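Local coordinates for protein thymine dioxygenase (Neurospora crassa, PDB 5C3P) that probably catalyses 2-oxoglutarate-dependent oxidation at a non-haem metal centre, as a thymine dioxygenase of the iron/ascorbate-dependent oxidoreductase family, at residues 61-66 / 289-294; 118-123 / 192-197. All coordinates share one frame; numbering follows the deposited sequence.

Contact 1: 61-66 / 289-294; sequences EHVFNT and YSIAYF. With AKG (2-oxoglutaric acid), chain F; EDO (1,2-ethanediol), chain G.
Phe-64 and Val-63 bring helix 61-66 down on Tyr-289 and Ile-291 of strand 289-294, the axes of the two short segments passing 9.4 Å apart with their directions 109° from each other. The joint is made of apolar side chains, and the Phe-64 ring does most of the work. Ile-291 lays its terminal methyl over one face of that ring, CD1 sitting 3.9 Å from the ring centroid of Phe-64 in a CH-pi contact, displaced somewhat toward the rim. The same methyl meets Val-63, whose CG1 comes within 3.6 Å of Ile-291 CD1, so one methyl touches both a branched side chain and an aromatic face. At its edge the ring has a different neighbour: Phe-64 CE2 lies 3.4 Å from Tyr-289 O, near the ring plane, while Phe-64 CD2 rests on Tyr-289 CB at 3.7 Å. With an alanine in place of Phe-64, Ile-291 CD1 has no aromatic face to lie on, and a gap would probably open between the helix and Tyr-289 CB. Ser-290 turns its side chain away from the helix; with OG set between its backbone N and carbonyl carbon (chi1 67°), it donates to O4 of 2-oxoglutarate over 2.7 Å, so adjacent residues of one strand serve the helix packing and the cosubstrate site. The phenol of Tyr-289 leads off to stack on His-195. Strand 284-295 runs between strands 222-227 and 190-200, with Phe-64 also packing on Phe-226 of the former, while Thr-66, farther along helix 57-71, packs against Phe-147 and Met-151 of helix 147-173.

Contact 2: 118-123 / 192-197; sequences DIKESY and RLLHYP. With AKG (2-oxoglutaric acid), chain F.
Glu-121 sets its CG between its own backbone N and carbonyl carbon (chi1 55°) and then runs out extended, while His-195 places CG opposite its backbone N, beside the carbonyl carbon (chi1 172°); the two side chains therefore lie side by side and point the same way. The result is a His-carboxylate hydrogen bond, His-195 ND1 to Glu-121 OE2 at 2.6 Å, which uses the anti lone pair of OE2 and lies close to the imidazole plane. Carboxylate and ring are turned 32° from each other. Lys-78 forms a salt bridge with the other oxygen, OE1, which Tyr-92 also hydrogen-bonds, so both ends of the carboxylate are tied down.

The backbones pair antiparallel: Glu-121 with His-195 and Tyr-123 with Leu-193 are hydrogen-bonded pairs, and Ser-122 with Leu-194 between them is a non-hydrogen-bonded one. Alongside Tyr-196 runs Lys-120, its CB 3.5 Å from Tyr-196 CD2. Tyr-196 meets 2-oxoglutarate directly, OH donating to ligand O4 over 2.7 Å; Lys-120 reaches it only through a water that lies between NZ, ligand O2 and Tyr-196 OH. Arg-192 NH1 approaches the same O2 directly at 2.8 Å, though the bend makes that bond weak. Lys-120 NZ also forms a salt bridge with Asp-118 OD2, at 3.4 Å. The nearby positive charges of Arg-192 and Lys-120 are likely to steady the ligand carboxylate. A second water bridges Ile-119 O and Pro-197 O.

Strand 190-200 lies between strands 121-125 and 284-295; Leu-193 packs on Ser-67 and Phe-71 of helix 57-71 and on Met-151 of helix 147-173, and strand 91-93 borders 121-125 on its far edge.

The two contacts have centres 11 Å apart and meet in one mixed sheet, where strands 284-295 and 190-200 are neighbours: Ala-292 O lies 2.7 Å from Arg-192 N, probably a hydrogen bond. Along the chain the order is 61-66, 118-123, 192-197, 289-294, so contact 2 falls wholly within the span that contact 1 closes. Each pairs an N-terminal segment with a strand of the oxygenase core. Helix 57-71 packs on both core strands, and 2-oxoglutarate is bound by side chains of both; Arg-288 also hydrogen-bonds it. The two neighbouring strands thus carry cosubstrate-binding side chains beside the metal site, with a bound nickel ion about 6 Å from the Arg-192 side chain.

Contact 1: 61-66 / 289-294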
ATOM      1  N   GLU A  61      -9.262  10.075 -10.604  1.00 33.01           N
ATOM      2  CA  GLU A  61      -9.484  11.450 -10.142  1.00 34.77           C
ATOM      3  C   GLU A  61     -10.775  11.542  -9.320  1.00 33.78           C
ATOM      4  O   GLU A  61     -10.820  12.181  -8.272  1.00 32.63           O
ATOM      5  CB  GLU A  61      -9.526  12.431 -11.326  1.00 38.74           C
ATOM      6  CG  GLU A  61      -9.997  13.840 -10.946  1.00 43.94           C
ATOM      7  CD  GLU A  61      -9.688  14.930 -11.975  1.00 50.79           C
ATOM      8  OE1 GLU A  61      -9.201  14.633 -13.089  1.00 56.39           O
ATOM      9  OE2 GLU A  61      -9.947  16.117 -11.663  1.00 59.46           O
ATOM     10  N   HIS A  62     -11.819  10.884  -9.803  1.00 33.85           N
ATOM     11  CA  HIS A  62     -13.111  10.866  -9.132  1.00 33.91           C
ATOM     12  C   HIS A  62     -13.061  10.159  -7.773  1.00 31.42           C
ATOM     13  O   HIS A  62     -13.692  10.599  -6.811  1.00 30.38           O
ATOM     14  CB  HIS A  62     -14.138  10.181 -10.040  1.00 35.80           C
ATOM     15  CG  HIS A  62     -15.463   9.969  -9.392  1.00 37.57           C
ATOM     16  ND1 HIS A  62     -16.326  11.006  -9.115  1.00 39.42           N
ATOM     17  CD2 HIS A  62     -16.076   8.840  -8.967  1.00 39.18           C
ATOM     18  CE1 HIS A  62     -17.416  10.524  -8.547  1.00 40.42           C
ATOM     19  NE2 HIS A  62     -17.289   9.213  -8.445  1.00 40.03           N
ATOM     20  N   VAL A  63     -12.329   9.056  -7.702  1.00 31.00           N
ATOM     21  CA  VAL A  63     -12.140   8.360  -6.438  1.00 30.56           C
ATOM     22  C   VAL A  63     -11.404   9.280  -5.451  1.00 31.26           C
ATOM     23  O   VAL A  63     -11.791   9.382  -4.285  1.00 31.37           O
ATOM     24  CB  VAL A  63     -11.381   7.032  -6.628  1.00 30.80           C
ATOM     25  CG1 VAL A  63     -10.978   6.419  -5.287  1.00 30.64           C
ATOM     26  CG2 VAL A  63     -12.226   6.039  -7.405  1.00 30.56           C
ATOM     27  N   PHE A  64     -10.358   9.958  -5.917  1.00 31.11           N
ATOM     28  CA  PHE A  64      -9.658  10.935  -5.068  1.00 31.51           C
ATOM     29  C   PHE A  64     -10.577  12.076  -4.618  1.00 32.56           C
ATOM     30  O   PHE A  64     -10.530  12.486  -3.465  1.00 32.71           O
ATOM     31  CB  PHE A  64      -8.410  11.498  -5.759  1.00 31.41           C
ATOM     32  CG  PHE A  64      -7.168  10.668  -5.535  1.00 31.90           C
ATOM     33  CD1 PHE A  64      -6.957   9.494  -6.251  1.00 31.99           C
ATOM     34  CD2 PHE A  64      -6.218  11.055  -4.601  1.00 32.59           C
ATOM     35  CE1 PHE A  64      -5.820   8.724  -6.042  1.00 33.05           C
ATOM     36  CE2 PHE A  64      -5.080  10.290  -4.387  1.00 32.66           C
ATOM     37  CZ  PHE A  64      -4.877   9.125  -5.104  1.00 31.94           C
ATOM     38  N   ASN A  65     -11.407  12.601  -5.515  1.00 34.49           N
ATOM     39  CA  ASN A  65     -12.336  13.676  -5.111  1.00 35.31           C
ATOM     40  C   ASN A  65     -13.330  13.179  -4.066  1.00 33.34           C
ATOM     41  O   ASN A  65     -13.657  13.876  -3.115  1.00 32.29           O
ATOM     42  CB  ASN A  65     -13.100  14.226  -6.308  1.00 38.77           C
ATOM     43  CG  ASN A  65     -12.210  14.952  -7.304  1.00 42.29           C
ATOM     44  OD1 ASN A  65     -12.570  15.085  -8.474  1.00 47.19           O
ATOM     45  ND2 ASN A  65     -11.066  15.443  -6.856  1.00 42.61           N
ATOM     46  N   THR A  66     -13.790  11.951  -4.260  1.00 32.80           N
ATOM     47  CA  THR A  66     -14.700  11.294  -3.338  1.00 32.61           C
ATOM     48  C   THR A  66     -14.038  11.103  -1.978  1.00 31.90           C
ATOM     49  O   THR A  66     -14.663  11.332  -0.945  1.00 31.82           O
ATOM     50  CB  THR A  66     -15.169   9.951  -3.929  1.00 33.68           C
ATOM     51  OG1 THR A  66     -15.774  10.190  -5.208  1.00 34.54           O
ATOM     52  CG2 THR A  66     -16.178   9.274  -3.029  1.00 34.56           C
ATOM     53  N   TYR A 289      -3.186  13.591  -0.567  1.00 28.65           N
ATOM     54  CA  TYR A 289      -4.023  12.410  -0.632  1.00 28.57           C
ATOM     55  C   TYR A 289      -3.282  11.273  -1.306  1.00 28.27           C
ATOM     56  O   TYR A 289      -2.593  11.471  -2.318  1.00 27.62           O
ATOM     57  CB  TYR A 289      -5.286  12.700  -1.436  1.00 30.42           C
ATOM     58  CG  TYR A 289      -6.151  13.725  -0.782  1.00 30.50           C
ATOM     59  CD1 TYR A 289      -7.100  13.345   0.157  1.00 30.89           C
ATOM     60  CD2 TYR A 289      -6.001  15.074  -1.067  1.00 30.76           C
ATOM     61  CE1 TYR A 289      -7.891  14.276   0.784  1.00 31.26           C
ATOM     62  CE2 TYR A 289      -6.793  16.019  -0.444  1.00 31.50           C
ATOM     63  CZ  TYR A 289      -7.736  15.605   0.481  1.00 32.15           C
ATOM     64  OH  TYR A 289      -8.535  16.511   1.123  1.00 33.71           O
ATOM     65  N   SER A 290      -3.445  10.080  -0.740  1.00 27.69           N
ATOM     66  CA  SER A 290      -3.000   8.852  -1.373  1.00 26.87           C
ATOM     67  C   SER A 290      -4.004   7.768  -1.056  1.00 28.04           C
ATOM     68  O   SER A 290      -4.861   7.926  -0.173  1.00 27.62           O
ATOM     69  CB  SER A 290      -1.609   8.452  -0.867  1.00 27.07           C
ATOM     70  OG  SER A 290      -1.679   8.093   0.494  1.00 26.71           O
ATOM     71  N   ILE A 291      -3.894   6.672  -1.794  1.00 28.10           N
ATOM     72  CA  ILE A 291      -4.760   5.512  -1.635  1.00 28.85           C
ATOM     73  C   ILE A 291      -3.889   4.270  -1.778  1.00 29.33           C
ATOM     74  O   ILE A 291      -3.250   4.080  -2.811  1.00 28.15           O
ATOM     75  CB  ILE A 291      -5.886   5.480  -2.696  1.00 30.16           C
ATOM     76  CG1 ILE A 291      -6.799   6.701  -2.551  1.00 31.04           C
ATOM     77  CG2 ILE A 291      -6.725   4.212  -2.557  1.00 31.28           C
ATOM     78  CD1 ILE A 291      -7.811   6.852  -3.664  1.00 30.96           C
ATOM     79  N   ALA A 292      -3.843   3.465  -0.717  1.00 30.04           N
ATOM     80  CA  ALA A 292      -3.108   2.207  -0.700  1.00 30.44           C
ATOM     81  C   ALA A 292      -4.081   1.030  -0.709  1.00 30.09           C
ATOM     82  O   ALA A 292      -4.998   0.966   0.100  1.00 32.18           O
ATOM     83  CB  ALA A 292      -2.217   2.128   0.532  1.00 30.94           C
ATOM     84  N   TYR A 293      -3.871   0.094  -1.617  1.00 27.96           N
ATOM     85  CA  TYR A 293      -4.703  -1.091  -1.677  1.00 28.65           C
ATOM     86  C   TYR A 293      -3.816  -2.265  -1.325  1.00 27.87           C
ATOM     87  O   TYR A 293      -2.949  -2.653  -2.113  1.00 27.43           O
ATOM     88  CB  TYR A 293      -5.298  -1.231  -3.074  1.00 28.26           C
ATOM     89  CG  TYR A 293      -6.294  -2.347  -3.225  1.00 29.09           C
ATOM     90  CD1 TYR A 293      -7.615  -2.184  -2.845  1.00 30.19           C
ATOM     91  CD2 TYR A 293      -5.911  -3.565  -3.763  1.00 30.11           C
ATOM     92  CE1 TYR A 293      -8.536  -3.219  -3.006  1.00 32.09           C
ATOM     93  CE2 TYR A 293      -6.815  -4.599  -3.925  1.00 30.60           C
ATOM     94  CZ  TYR A 293      -8.126  -4.414  -3.555  1.00 29.84           C
ATOM     95  OH  TYR A 293      -9.005  -5.441  -3.716  1.00 31.83           O
ATOM     96  N   PHE A 294      -4.000  -2.769  -0.110  1.00 28.71           N
ATOM     97  CA  PHE A 294      -3.163  -3.819   0.443  1.00 28.91           C
ATOM     98  C   PHE A 294      -3.730  -5.154   0.017  1.00 30.19           C
ATOM     99  O   PHE A 294      -4.871  -5.509   0.382  1.00 29.70           O
ATOM    100  CB  PHE A 294      -3.111  -3.731   1.968  1.00 29.40           C
ATOM    101  CG  PHE A 294      -2.528  -2.446   2.474  1.00 29.53           C
ATOM    102  CD1 PHE A 294      -1.151  -2.235   2.460  1.00 29.19           C
ATOM    103  CD2 PHE A 294      -3.353  -1.437   2.960  1.00 29.03           C
ATOM    104  CE1 PHE A 294      -0.613  -1.043   2.924  1.00 29.42           C
ATOM    105  CE2 PHE A 294      -2.822  -0.246   3.429  1.00 28.76           C
ATOM    106  CZ  PHE A 294      -1.450  -0.043   3.410  1.00 28.60           C
TER
HETATM  107  C1  AKG F 402       0.998   2.828   3.914  1.00 43.53           C
HETATM  108  O1  AKG F 402       1.352   1.643   4.100  1.00 43.66           O
HETATM  109  O2  AKG F 402      -0.089   3.261   4.367  1.00 42.95           O
HETATM  110  C2  AKG F 402       1.898   3.716   3.158  1.00 44.30           C
HETATM  111  O5  AKG F 402       3.055   3.369   2.923  1.00 43.23           O
HETATM  112  C3  AKG F 402       1.385   5.058   2.675  1.00 43.43           C
HETATM  113  C4  AKG F 402       2.296   5.664   1.613  1.00 41.75           C
HETATM  114  C5  AKG F 402       1.718   6.916   0.993  1.00 41.01           C
HETATM  115  O3  AKG F 402       2.231   7.318  -0.072  1.00 41.37           O
HETATM  116  O4  AKG F 402       0.788   7.532   1.558  1.00 39.30           O
HETATM  117  C1  EDO G 403     -14.600  14.079 -10.331  1.00 71.94           C
HETATM  118  O1  EDO G 403     -15.651  13.846  -9.386  1.00 66.61           O
HETATM  119  C2  EDO G 403     -14.941  13.489 -11.698  1.00 71.58           C
HETATM  120  O2  EDO G 403     -13.757  13.356 -12.501  1.00 72.45           O

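Contact 2: 118-123 / 192-197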
ATOM      1  N   ASP A 118       1.961   9.916  13.302  1.00 47.00           N
ATOM      2  CA  ASP A 118       1.781  10.277  11.897  1.00 45.65           C
ATOM      3  C   ASP A 118       0.738  11.388  11.772  1.00 43.40           C
ATOM      4  O   ASP A 118      -0.308  11.337  12.410  1.00 40.51           O
ATOM      5  CB  ASP A 118       1.323   9.063  11.086  1.00 45.97           C
ATOM      6  CG  ASP A 118       2.411   7.997  10.939  1.00 49.16           C
ATOM      7  OD1 ASP A 118       3.548   8.228  11.389  1.00 49.47           O
ATOM      8  OD2 ASP A 118       2.124   6.927  10.345  1.00 51.82           O
ATOM      9  N   ILE A 119       1.034  12.388  10.953  1.00 40.36           N
ATOM     10  CA  ILE A 119       0.102  13.483  10.715  1.00 39.72           C
ATOM     11  C   ILE A 119      -0.813  13.070   9.561  1.00 36.59           C
ATOM     12  O   ILE A 119      -0.651  13.502   8.419  1.00 34.29           O
ATOM     13  CB  ILE A 119       0.828  14.809  10.409  1.00 40.94           C
ATOM     14  CG1 ILE A 119       1.905  15.083  11.469  1.00 44.43           C
ATOM     15  CG2 ILE A 119      -0.169  15.963  10.375  1.00 39.66           C
ATOM     16  CD1 ILE A 119       2.996  16.020  10.989  1.00 46.67           C
ATOM     17  N   LYS A 120      -1.776  12.221   9.880  1.00 34.81           N
ATOM     18  CA  LYS A 120      -2.597  11.587   8.859  1.00 35.39           C
ATOM     19  C   LYS A 120      -3.875  11.045   9.452  1.00 34.74           C
ATOM     20  O   LYS A 120      -3.967  10.823  10.649  1.00 34.13           O
ATOM     21  CB  LYS A 120      -1.834  10.424   8.207  1.00 36.38           C
ATOM     22  CG  LYS A 120      -1.703   9.194   9.092  1.00 38.45           C
ATOM     23  CD  LYS A 120      -0.983   8.044   8.400  1.00 40.86           C
ATOM     24  CE  LYS A 120      -1.258   6.726   9.108  1.00 43.00           C
ATOM     25  NZ  LYS A 120      -0.437   5.600   8.576  1.00 45.03           N
ATOM     26  N   GLU A 121      -4.856  10.821   8.596  1.00 34.16           N
ATOM     27  CA  GLU A 121      -6.041  10.065   8.977  1.00 34.66           C
ATOM     28  C   GLU A 121      -6.340   9.087   7.844  1.00 33.50           C
ATOM     29  O   GLU A 121      -5.814   9.229   6.730  1.00 32.16           O
ATOM     30  CB  GLU A 121      -7.217  10.997   9.257  1.00 36.37           C
ATOM     31  CG  GLU A 121      -7.557  11.941   8.117  1.00 38.86           C
ATOM     32  CD  GLU A 121      -8.618  12.965   8.486  1.00 41.57           C
ATOM     33  OE1 GLU A 121      -9.305  12.799   9.514  1.00 45.49           O
ATOM     34  OE2 GLU A 121      -8.772  13.947   7.740  1.00 42.89           O
ATOM     35  N   SER A 122      -7.145   8.076   8.129  1.00 31.76           N
ATOM     36  CA  SER A 122      -7.404   7.054   7.134  1.00 33.49           C
ATOM     37  C   SER A 122      -8.790   6.446   7.258  1.00 32.64           C
ATOM     38  O   SER A 122      -9.503   6.660   8.237  1.00 32.57           O
ATOM     39  CB  SER A 122      -6.305   5.971   7.141  1.00 33.09           C
ATOM     40  OG  SER A 122      -6.414   5.122   8.258  1.00 34.99           O
ATOM     41  N   TYR A 123      -9.176   5.742   6.204  1.00 32.02           N
ATOM     42  CA  TYR A 123     -10.456   5.070   6.142  1.00 33.30           C
ATOM     43  C   TYR A 123     -10.251   3.786   5.380  1.00 33.24           C
ATOM     44  O   TYR A 123      -9.839   3.799   4.225  1.00 32.44           O
ATOM     45  CB  TYR A 123     -11.505   5.939   5.461  1.00 34.61           C
ATOM     46  CG  TYR A 123     -12.888   5.315   5.444  1.00 37.66           C
ATOM     47  CD1 TYR A 123     -13.723   5.390   6.552  1.00 39.52           C
ATOM     48  CD2 TYR A 123     -13.358   4.646   4.320  1.00 39.53           C
ATOM     49  CE1 TYR A 123     -14.990   4.821   6.537  1.00 41.31           C
ATOM     50  CE2 TYR A 123     -14.624   4.078   4.299  1.00 40.31           C
ATOM     51  CZ  TYR A 123     -15.430   4.164   5.406  1.00 40.15           C
ATOM     52  OH  TYR A 123     -16.679   3.592   5.372  1.00 43.24           O
ATOM     53  N   ARG A 192      -7.263   1.318   1.576  1.00 29.35           N
ATOM     54  CA  ARG A 192      -7.037   2.371   2.565  1.00 29.01           C
ATOM     55  C   ARG A 192      -6.949   3.756   1.931  1.00 29.36           C
ATOM     56  O   ARG A 192      -5.975   4.075   1.243  1.00 32.17           O
ATOM     57  CB  ARG A 192      -5.759   2.107   3.364  1.00 30.01           C
ATOM     58  CG  ARG A 192      -5.495   3.147   4.464  1.00 29.89           C
ATOM     59  CD  ARG A 192      -4.106   3.010   5.066  1.00 30.28           C
ATOM     60  NE  ARG A 192      -4.035   1.937   6.039  1.00 30.69           N
ATOM     61  CZ  ARG A 192      -2.919   1.521   6.636  1.00 32.61           C
ATOM     62  NH1 ARG A 192      -1.742   2.068   6.350  1.00 31.78           N
ATOM     63  NH2 ARG A 192      -2.981   0.526   7.515  1.00 33.53           N
ATOM     64  N   LEU A 193      -7.948   4.590   2.197  1.00 28.86           N
ATOM     65  CA  LEU A 193      -7.891   6.005   1.825  1.00 28.78           C
ATOM     66  C   LEU A 193      -7.057   6.757   2.866  1.00 28.69           C
ATOM     67  O   LEU A 193      -7.269   6.579   4.062  1.00 29.09           O
ATOM     68  CB  LEU A 193      -9.288   6.600   1.770  1.00 28.42           C
ATOM     69  CG  LEU A 193     -10.339   5.810   0.975  1.00 29.36           C
ATOM     70  CD1 LEU A 193     -11.684   6.518   1.051  1.00 29.47           C
ATOM     71  CD2 LEU A 193      -9.915   5.621  -0.467  1.00 29.03           C
ATOM     72  N   LEU A 194      -6.121   7.584   2.407  1.00 27.99           N
ATOM     73  CA  LEU A 194      -5.266   8.358   3.293  1.00 28.98           C
ATOM     74  C   LEU A 194      -5.380   9.840   3.026  1.00 28.67           C
ATOM     75  O   LEU A 194      -5.485  10.296   1.881  1.00 26.94           O
ATOM     76  CB  LEU A 194      -3.802   7.950   3.147  1.00 30.36           C
ATOM     77  CG  LEU A 194      -3.463   6.557   3.670  1.00 32.62           C
ATOM     78  CD1 LEU A 194      -2.346   5.910   2.863  1.00 32.74           C
ATOM     79  CD2 LEU A 194      -3.106   6.628   5.147  1.00 34.40           C
ATOM     80  N   HIS A 195      -5.345  10.600   4.109  1.00 28.59           N
ATOM     81  CA  HIS A 195      -5.375  12.041   4.024  1.00 29.48           C
ATOM     82  C   HIS A 195      -4.335  12.563   4.981  1.00 29.28           C
ATOM     83  O   HIS A 195      -4.401  12.289   6.178  1.00 29.73           O
ATOM     84  CB  HIS A 195      -6.758  12.566   4.404  1.00 30.90           C
ATOM     85  CG  HIS A 195      -6.837  14.061   4.529  1.00 32.92           C
ATOM     86  ND1 HIS A 195      -7.343  14.688   5.650  1.00 35.29           N
ATOM     87  CD2 HIS A 195      -6.495  15.052   3.673  1.00 34.62           C
ATOM     88  CE1 HIS A 195      -7.304  15.998   5.481  1.00 34.35           C
ATOM     89  NE2 HIS A 195      -6.799  16.245   4.287  1.00 34.92           N
ATOM     90  N   TYR A 196      -3.370  13.298   4.449  1.00 29.30           N
ATOM     91  CA  TYR A 196      -2.392  13.984   5.284  1.00 29.21           C
ATOM     92  C   TYR A 196      -2.743  15.476   5.264  1.00 29.16           C
ATOM     93  O   TYR A 196      -2.585  16.138   4.229  1.00 28.97           O
ATOM     94  CB  TYR A 196      -0.987  13.730   4.748  1.00 29.52           C
ATOM     95  CG  TYR A 196      -0.604  12.258   4.604  1.00 29.35           C
ATOM     96  CD1 TYR A 196      -0.952  11.533   3.467  1.00 29.32           C
ATOM     97  CD2 TYR A 196       0.125  11.600   5.601  1.00 29.65           C
ATOM     98  CE1 TYR A 196      -0.599  10.191   3.330  1.00 29.99           C
ATOM     99  CE2 TYR A 196       0.504  10.265   5.463  1.00 29.34           C
ATOM    100  CZ  TYR A 196       0.138   9.561   4.332  1.00 29.14           C
ATOM    101  OH  TYR A 196       0.506   8.235   4.189  1.00 29.48           O
ATOM    102  N   PRO A 197      -3.268  16.009   6.384  1.00 30.18           N
ATOM    103  CA  PRO A 197      -3.706  17.419   6.397  1.00 31.04           C
ATOM    104  C   PRO A 197      -2.606  18.439   6.071  1.00 30.49           C
ATOM    105  O   PRO A 197      -1.419  18.149   6.193  1.00 29.28           O
ATOM    106  CB  PRO A 197      -4.171  17.644   7.841  1.00 31.98           C
ATOM    107  CG  PRO A 197      -4.420  16.295   8.403  1.00 32.11           C
ATOM    108  CD  PRO A 197      -3.577  15.315   7.647  1.00 30.93           C
TER
HETATM  109  C1  AKG F 402       0.998   2.828   3.914  1.00 43.53           C
HETATM  110  O1  AKG F 402       1.352   1.643   4.100  1.00 43.66           O
HETATM  111  O2  AKG F 402      -0.089   3.261   4.367  1.00 42.95           O
HETATM  112  C2  AKG F 402       1.898   3.716   3.158  1.00 44.30           C
HETATM  113  O5  AKG F 402       3.055   3.369   2.923  1.00 43.23           O
HETATM  114  C3  AKG F 402       1.385   5.058   2.675  1.00 43.43           C
HETATM  115  C4  AKG F 402       2.296   5.664   1.613  1.00 41.75           C
HETATM  116  C5  AKG F 402       1.718   6.916   0.993  1.00 41.01           C
HETATM  117  O3  AKG F 402       2.231   7.318  -0.072  1.00 41.37           O
HETATM  118  O4  AKG F 402       0.788   7.532   1.558  1.00 39.30           O
HETATM  119  O   HOH W   1       0.087  15.926   7.129  1.00 41.64           O
HETATM  120  O   HOH W   2       0.033   5.711   6.172  1.00 55.96           O